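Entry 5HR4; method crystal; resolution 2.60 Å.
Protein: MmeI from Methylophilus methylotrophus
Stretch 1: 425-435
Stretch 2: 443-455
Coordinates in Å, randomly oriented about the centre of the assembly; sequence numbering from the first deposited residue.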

# COMPACT_ATOMS: atom_id res chain seq x y z
N ALA A 425 -17.67 -8.97 -12.56
CA ALA A 425 -18.01 -8.60 -11.19
C ALA A 425 -19.16 -7.60 -11.16
O ALA A 425 -20.07 -7.70 -10.32
CB ALA A 425 -16.78 -8.04 -10.48
N LEU A 426 -19.16 -6.64 -12.09
CA LEU A 426 -20.23 -5.65 -12.11
C LEU A 426 -21.55 -6.27 -12.54
O LEU A 426 -22.61 -5.88 -12.04
CB LEU A 426 -19.85 -4.49 -13.03
CG LEU A 426 -19.03 -3.44 -12.27
CD1 LEU A 426 -18.26 -2.56 -13.20
CD2 LEU A 426 -19.97 -2.59 -11.44
N TRP A 427 -21.54 -7.25 -13.44
CA TRP A 427 -22.82 -7.83 -13.85
C TRP A 427 -23.41 -8.73 -12.76
O TRP A 427 -24.62 -8.73 -12.54
CB TRP A 427 -22.68 -8.61 -15.14
CG TRP A 427 -22.67 -7.77 -16.37
CD1 TRP A 427 -23.58 -6.81 -16.74
CD2 TRP A 427 -21.72 -7.85 -17.44
NE1 TRP A 427 -23.23 -6.28 -17.97
CE2 TRP A 427 -22.09 -6.91 -18.41
CE3 TRP A 427 -20.57 -8.64 -17.66
CZ2 TRP A 427 -21.37 -6.74 -19.59
CZ3 TRP A 427 -19.86 -8.47 -18.81
CH2 TRP A 427 -20.25 -7.52 -19.76
N LEU A 428 -22.56 -9.53 -12.10
CA LEU A 428 -23.05 -10.36 -10.99
C LEU A 428 -23.61 -9.49 -9.87
O LEU A 428 -24.67 -9.79 -9.30
CB LEU A 428 -21.93 -11.26 -10.46
CG LEU A 428 -21.10 -12.09 -11.45
CD1 LEU A 428 -20.07 -12.97 -10.71
CD2 LEU A 428 -21.97 -12.91 -12.40
N THR A 429 -22.92 -8.40 -9.53
CA THR A 429 -23.47 -7.50 -8.53
C THR A 429 -24.79 -6.91 -9.01
O THR A 429 -25.76 -6.84 -8.24
CB THR A 429 -22.48 -6.39 -8.18
OG1 THR A 429 -21.15 -6.94 -8.08
CG2 THR A 429 -22.85 -5.80 -6.85
N ASP A 430 -24.86 -6.51 -10.28
CA ASP A 430 -26.13 -6.08 -10.86
C ASP A 430 -27.21 -7.11 -10.59
O ASP A 430 -28.25 -6.79 -10.00
CB ASP A 430 -25.97 -5.87 -12.37
CG ASP A 430 -27.28 -5.47 -13.04
OD1 ASP A 430 -27.70 -4.31 -12.86
OD2 ASP A 430 -27.89 -6.31 -13.75
N HIS A 431 -26.98 -8.37 -10.98
CA HIS A 431 -28.02 -9.37 -10.76
C HIS A 431 -28.30 -9.58 -9.29
O HIS A 431 -29.46 -9.77 -8.90
CB HIS A 431 -27.64 -10.69 -11.37
CG HIS A 431 -28.77 -11.67 -11.37
ND1 HIS A 431 -29.96 -11.41 -12.01
CD2 HIS A 431 -28.89 -12.90 -10.81
CE1 HIS A 431 -30.77 -12.44 -11.86
NE2 HIS A 431 -30.15 -13.35 -11.13
N GLN A 432 -27.26 -9.62 -8.45
CA GLN A 432 -27.48 -9.75 -7.01
C GLN A 432 -28.42 -8.66 -6.51
O GLN A 432 -29.34 -8.94 -5.74
CB GLN A 432 -26.16 -9.71 -6.26
CG GLN A 432 -25.58 -11.10 -6.01
CD GLN A 432 -24.18 -11.03 -5.47
OE1 GLN A 432 -23.50 -10.02 -5.62
NE2 GLN A 432 -23.74 -12.11 -4.82
N MET A 433 -28.22 -7.42 -6.96
CA MET A 433 -29.09 -6.33 -6.54
C MET A 433 -30.47 -6.43 -7.18
O MET A 433 -31.48 -6.16 -6.51
CB MET A 433 -28.44 -4.98 -6.86
CG MET A 433 -27.16 -4.75 -6.09
SD MET A 433 -27.32 -5.04 -4.30
CE MET A 433 -28.61 -3.89 -3.90
N ASN A 434 -30.54 -6.80 -8.46
CA ASN A 434 -31.85 -6.97 -9.07
C ASN A 434 -32.67 -7.99 -8.29
O ASN A 434 -33.88 -7.80 -8.09
CB ASN A 434 -31.73 -7.39 -10.54
CG ASN A 434 -30.94 -6.39 -11.36
OD1 ASN A 434 -30.92 -5.20 -11.05
ND2 ASN A 434 -30.24 -6.87 -12.39
N MET A 435 -32.03 -9.06 -7.80
CA MET A 435 -32.74 -10.01 -6.97
C MET A 435 -33.16 -9.37 -5.65
O MET A 435 -34.26 -9.65 -5.14
CB MET A 435 -31.89 -11.27 -6.72
CG MET A 435 -31.76 -12.27 -7.89
SD MET A 435 -33.24 -12.64 -8.89
CE MET A 435 -34.44 -13.08 -7.62
N ASN A 443 -41.69 -8.34 -7.17
CA ASN A 443 -41.91 -8.69 -8.57
C ASN A 443 -40.56 -8.91 -9.22
O ASN A 443 -39.60 -8.18 -8.97
CB ASN A 443 -42.71 -7.63 -9.35
CG ASN A 443 -42.07 -6.26 -9.30
OD1 ASN A 443 -41.37 -5.93 -8.34
ND2 ASN A 443 -42.32 -5.45 -10.34
N TYR A 444 -40.51 -9.94 -10.07
CA TYR A 444 -39.24 -10.38 -10.63
C TYR A 444 -38.71 -9.36 -11.62
O TYR A 444 -39.44 -8.91 -12.52
CB TYR A 444 -39.39 -11.73 -11.31
CG TYR A 444 -38.07 -12.34 -11.75
CD1 TYR A 444 -37.32 -13.13 -10.87
CD2 TYR A 444 -37.57 -12.14 -13.04
CE1 TYR A 444 -36.13 -13.69 -11.25
CE2 TYR A 444 -36.38 -12.70 -13.43
CZ TYR A 444 -35.66 -13.48 -12.53
OH TYR A 444 -34.45 -14.05 -12.92
N PHE A 445 -37.44 -9.01 -11.48
CA PHE A 445 -36.83 -8.05 -12.38
C PHE A 445 -35.36 -8.40 -12.53
O PHE A 445 -34.61 -8.36 -11.55
CB PHE A 445 -37.00 -6.64 -11.84
CG PHE A 445 -36.12 -5.64 -12.50
CD1 PHE A 445 -36.53 -5.02 -13.67
CD2 PHE A 445 -34.89 -5.30 -11.96
CE1 PHE A 445 -35.72 -4.08 -14.29
CE2 PHE A 445 -34.08 -4.36 -12.56
CZ PHE A 445 -34.49 -3.75 -13.73
N ALA A 446 -34.95 -8.73 -13.77
CA ALA A 446 -33.56 -9.05 -14.08
C ALA A 446 -33.13 -8.32 -15.35
O ALA A 446 -33.95 -8.02 -16.22
CB ALA A 446 -33.34 -10.56 -14.26
N ARG A 447 -31.84 -8.04 -15.43
CA ARG A 447 -31.27 -7.43 -16.62
C ARG A 447 -30.52 -8.48 -17.44
O ARG A 447 -29.30 -8.38 -17.64
CB ARG A 447 -30.37 -6.26 -16.24
CG ARG A 447 -31.14 -5.05 -15.79
CD ARG A 447 -30.25 -4.10 -15.05
NE ARG A 447 -30.76 -2.73 -15.12
CZ ARG A 447 -30.39 -1.75 -14.29
NH1 ARG A 447 -29.53 -1.99 -13.30
NH2 ARG A 447 -30.90 -0.53 -14.43
N ILE A 448 -31.27 -9.46 -17.93
CA ILE A 448 -30.77 -10.47 -18.86
C ILE A 448 -31.64 -10.44 -20.11
O ILE A 448 -32.87 -10.48 -20.00
CB ILE A 448 -30.79 -11.88 -18.25
CG1 ILE A 448 -30.03 -11.89 -16.91
CG2 ILE A 448 -30.20 -12.90 -19.23
CD1 ILE A 448 -28.59 -11.55 -17.05
N PRO A 449 -31.06 -10.40 -21.32
CA PRO A 449 -29.64 -10.44 -21.62
C PRO A 449 -28.88 -9.16 -21.25
O PRO A 449 -29.47 -8.11 -20.99
CB PRO A 449 -29.63 -10.66 -23.15
CG PRO A 449 -30.83 -10.02 -23.59
CD PRO A 449 -31.85 -10.37 -22.56
N LEU A 450 -27.56 -9.27 -21.29
CA LEU A 450 -26.67 -8.21 -20.86
C LEU A 450 -26.66 -7.10 -21.90
O LEU A 450 -25.96 -7.20 -22.91
CB LEU A 450 -25.28 -8.79 -20.62
CG LEU A 450 -25.27 -9.88 -19.53
CD1 LEU A 450 -23.95 -10.63 -19.46
CD2 LEU A 450 -25.62 -9.26 -18.16
N LYS A 451 -27.43 -6.05 -21.68
CA LYS A 451 -27.45 -4.92 -22.60
C LYS A 451 -26.58 -3.75 -22.16
O LYS A 451 -26.24 -2.90 -22.99
CB LYS A 451 -28.89 -4.44 -22.82
N SER A 452 -26.22 -3.66 -20.89
CA SER A 452 -25.42 -2.57 -20.36
C SER A 452 -24.02 -3.10 -20.09
O SER A 452 -23.85 -4.25 -19.66
CB SER A 452 -26.04 -2.03 -19.07
OG SER A 452 -25.87 -0.62 -18.93
N THR A 453 -23.00 -2.30 -20.39
CA THR A 453 -21.68 -2.82 -20.15
C THR A 453 -20.79 -1.79 -19.47
O THR A 453 -20.82 -0.59 -19.82
CB THR A 453 -21.01 -3.33 -21.44
OG1 THR A 453 -20.53 -2.23 -22.22
CG2 THR A 453 -21.99 -4.17 -22.28
N PRO A 454 -20.02 -2.21 -18.47
CA PRO A 454 -18.98 -1.35 -17.89
C PRO A 454 -17.97 -0.94 -18.95
O PRO A 454 -17.96 -1.42 -20.08
CB PRO A 454 -18.31 -2.22 -16.83
CG PRO A 454 -19.19 -3.39 -16.64
CD PRO A 454 -20.10 -3.53 -17.82
N HIS A 455 -17.08 -0.05 -18.54
CA HIS A 455 -16.04 0.49 -19.41
C HIS A 455 -14.69 0.29 -18.74
O HIS A 455 -14.02 1.25 -18.34
CB HIS A 455 -16.32 1.96 -19.72
CG HIS A 455 -17.66 2.19 -20.36
ND1 HIS A 455 -18.73 2.74 -19.67
CD2 HIS A 455 -18.11 1.95 -21.61
CE1 HIS A 455 -19.78 2.82 -20.47
NE2 HIS A 455 -19.43 2.35 -21.66

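Stretch 1 is a continuous helix and stretch 2 an extended segment without regular structure, running antiparallel along one side of it, so that Leu-426 lies near Pro-454 and Asn-434 near Ala-446. The contact buries 654 Å², summed over both sides. The helix's backbone N-H groups from Thr-429 to Met-435 are engaged in its own hydrogen bonds, and it meets this segment through its side chains.

Leu-426 opens the contact: its CB points toward stretch 2, and CD1 packs 3.6 Å from CB of Pro-454, a compact apolar pairing in a buried setting. Trp-427 is the anchor, with 112 Å² covered, more than any other residue here. An m rotamer sends the indole across the segment, where NE1 donates a hydrogen bond of 2.7 Å to the backbone O of Ser-452. CD2 of Leu-450 lies over one face, 3.5 Å from Trp-427 CD1, in a CH-pi contact, while CG2 of Thr-453 sits at the ring edge. Tryptophan suits this place because one side chain offers both a broad apolar surface and a polar N-H that can satisfy a loop carbonyl.

One turn on, Asp-430 takes the t rotamer, and its OD1 meets NH1 of Arg-447 at 3.0 Å in a hydrogen-bonded salt bridge. OD2 accepts a hydrogen bond from ND2 of Asn-434 at 2.8 Å, so a buried carboxylate ties the loop's charge to the next helical turn. His-431 starts sideways, but its ring edge reaches CB of Ala-446, with CE1 4.0 Å away.

Asn-434 sits where the backbones come closest, its CA 5.7 Å from that of Ala-446; its CB is 3.2 Å from O of Phe-445, and its OD1 lies at the edge of the phenyl ring. Met-435 points away at CB, yet its flexible chain curls back to bring SD 3.9 Å from CE1 of Tyr-444, an oblique sulfur-aromatic contact that closes the interface.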